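Beta subunit of photoactivated adenylyl cyclase (Beggiatoa sp. PS, PDB 5M2A) senses blue light through a flavin-binding BLUF domain and responds by making cyclic AMP from ATP in its adenylyl cyclase domain. Local coordinates at the interface of chains A and B. Numbering follows the deposited sequence. Chains: chain A/B, Beta subunit of photoactivated adenylyl cyclase.

The interface of chains A and B. Residues chain A 199-203; chain B 200, 266-268, 270.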
loop_
_atom_site.group_PDB
_atom_site.type_symbol
_atom_site.label_atom_id
_atom_site.label_comp_id
_atom_site.label_asym_id
_atom_site.label_seq_id
_atom_site.Cartn_x
_atom_site.Cartn_y
_atom_site.Cartn_z
ATOM N N THR A 199 7.078 -4.302 3.269
ATOM C CA THR A 199 5.934 -4.695 2.452
ATOM C C THR A 199 4.663 -3.957 2.856
ATOM O O THR A 199 3.949 -3.431 1.996
ATOM C CB THR A 199 5.720 -6.213 2.535
ATOM O OG1 THR A 199 4.960 -6.528 3.704
ATOM C CG2 THR A 199 7.057 -6.937 2.626
ATOM N N LYS A 200 4.381 -3.875 4.154
ATOM C CA LYS A 200 3.206 -3.142 4.606
ATOM C C LYS A 200 3.277 -2.986 6.115
ATOM O O LYS A 200 4.052 -3.672 6.788
ATOM C CB LYS A 200 1.903 -3.856 4.213
ATOM C CG LYS A 200 1.779 -5.259 4.791
ATOM C CD LYS A 200 0.655 -6.056 4.104
ATOM C CE LYS A 200 1.054 -6.461 2.692
ATOM N NZ LYS A 200 -0.031 -7.139 1.951
ATOM N N PHE A 201 2.450 -2.077 6.628
ATOM C CA PHE A 201 2.130 -1.964 8.048
ATOM C C PHE A 201 0.767 -2.606 8.296
ATOM O O PHE A 201 -0.189 -2.355 7.556
ATOM C CB PHE A 201 2.089 -0.500 8.502
ATOM C CG PHE A 201 3.335 0.274 8.206
ATOM C CD1 PHE A 201 4.572 -0.338 8.202
ATOM C CD2 PHE A 201 3.266 1.632 7.915
ATOM C CE1 PHE A 201 5.729 0.389 7.926
ATOM C CE2 PHE A 201 4.406 2.352 7.636
ATOM C CZ PHE A 201 5.638 1.736 7.642
ATOM N N ILE A 202 0.686 -3.454 9.321
ATOM C CA ILE A 202 -0.564 -4.094 9.725
ATOM C C ILE A 202 -0.783 -3.770 11.200
ATOM O O ILE A 202 -0.112 -4.339 12.070
ATOM C CB ILE A 202 -0.535 -5.613 9.502
ATOM C CG1 ILE A 202 -0.088 -5.933 8.081
ATOM C CG2 ILE A 202 -1.902 -6.221 9.774
ATOM C CD1 ILE A 202 0.585 -7.269 7.965
ATOM N N GLY A 203 -1.711 -2.870 11.489
ATOM C CA GLY A 203 -1.804 -2.411 12.866
ATOM C C GLY A 203 -0.491 -1.768 13.263
ATOM O O GLY A 203 0.070 -0.940 12.537
ATOM N N LYS B 200 -6.784 -4.681 3.870
ATOM C CA LYS B 200 -5.636 -5.192 3.143
ATOM C C LYS B 200 -5.693 -6.710 3.082
ATOM O O LYS B 200 -6.524 -7.359 3.725
ATOM C CB LYS B 200 -4.317 -4.742 3.783
ATOM C CG LYS B 200 -4.117 -5.180 5.205
ATOM C CD LYS B 200 -3.071 -4.302 5.863
ATOM C CE LYS B 200 -3.527 -2.853 5.889
ATOM N NZ LYS B 200 -2.456 -1.951 6.369
ATOM N N LYS B 266 8.043 5.704 3.949
ATOM C CA LYS B 266 7.027 4.693 3.695
ATOM C C LYS B 266 5.795 5.003 4.528
ATOM O O LYS B 266 5.898 5.164 5.749
ATOM C CB LYS B 266 7.562 3.292 4.023
ATOM C CG LYS B 266 6.511 2.232 4.104
ATOM C CD LYS B 266 5.988 1.863 2.764
ATOM C CE LYS B 266 4.923 0.783 2.925
ATOM N NZ LYS B 266 3.918 0.871 1.844
ATOM N N MET B 267 4.648 5.090 3.854
ATOM C CA MET B 267 3.349 5.352 4.443
ATOM C C MET B 267 2.443 4.147 4.236
ATOM O O MET B 267 2.632 3.349 3.312
ATOM C CB MET B 267 2.689 6.589 3.801
ATOM C CG MET B 267 3.398 7.896 4.109
ATOM S SD MET B 267 3.292 8.378 5.852
ATOM C CE MET B 267 1.530 8.594 6.082
ATOM N N ASP B 268 1.449 4.017 5.103
ATOM C CA ASP B 268 0.411 3.026 4.880
ATOM C C ASP B 268 -0.847 3.504 5.578
ATOM O O ASP B 268 -0.818 4.438 6.377
ATOM C CB ASP B 268 0.827 1.639 5.389
ATOM C CG ASP B 268 0.191 0.507 4.592
ATOM O OD1 ASP B 268 -0.838 0.738 3.899
ATOM O OD2 ASP B 268 0.730 -0.619 4.660
ATOM N N THR B 270 -3.714 2.162 8.153
ATOM C CA THR B 270 -3.776 1.095 9.141
ATOM C C THR B 270 -4.893 1.355 10.133
ATOM O O THR B 270 -5.390 2.473 10.286
ATOM C CB THR B 270 -2.465 0.921 9.925
ATOM O OG1 THR B 270 -2.029 2.194 10.410
ATOM C CG2 THR B 270 -1.389 0.291 9.068
HETATM O O HOH W 1 2.323 -1.026 1.813
#
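A:Phe201 is held through both its backbone N-H and its backbone C=O, by B:Asp268 and B:Lys200, where the class III cyclase domains of the homodimer pair; strand 197-202 of chain A meets strand 266-272 of chain B, and the two-fold axis repeats the contact. The A:Phe201 amide N-H points at the carboxylate B:Asp268 OD2 at 3.0 Å; the bond is fairly straight (161° at H) and enters on the anti side, slightly out of the carboxylate plane. The side-chain amine nitrogen NZ of B:Lys200 reaches the A:Phe201 carbonyl O at 2.6 Å, almost in line with the C=O bond. The A:Phe201 side chain slides past that of B:Asp268 in the opposite direction, its ring plane 49° from the carboxylate. Ring carbon CD2 of A:Phe201 lies 3.5 Å from B:Asp268 CB, and its tip CZ 3.7 Å from B:Lys266 CG. Next to the ring, the methyl CG2 of B:Thr270 packs 3.6 Å from the A:Phe201 methylene CB. The B:Lys200 chain bends at chi3 (62°), turning its tip toward the carbonyl and leaving NZ 3.9 Å from B:Asp268 OD2 in a loose salt bridge. A methionine in its place would probably leave the A:Phe201 carbonyl without this donor and B:Asp268 without its nearby positive charge. Farther out, a water joins B:Lys266 NZ to the A:Thr199 carbonyl O. B:Lys266 NZ also donates to the B:Met267 carbonyl O at 3.2 Å, the bend at chi2 laying that side chain forward alongside its own strand.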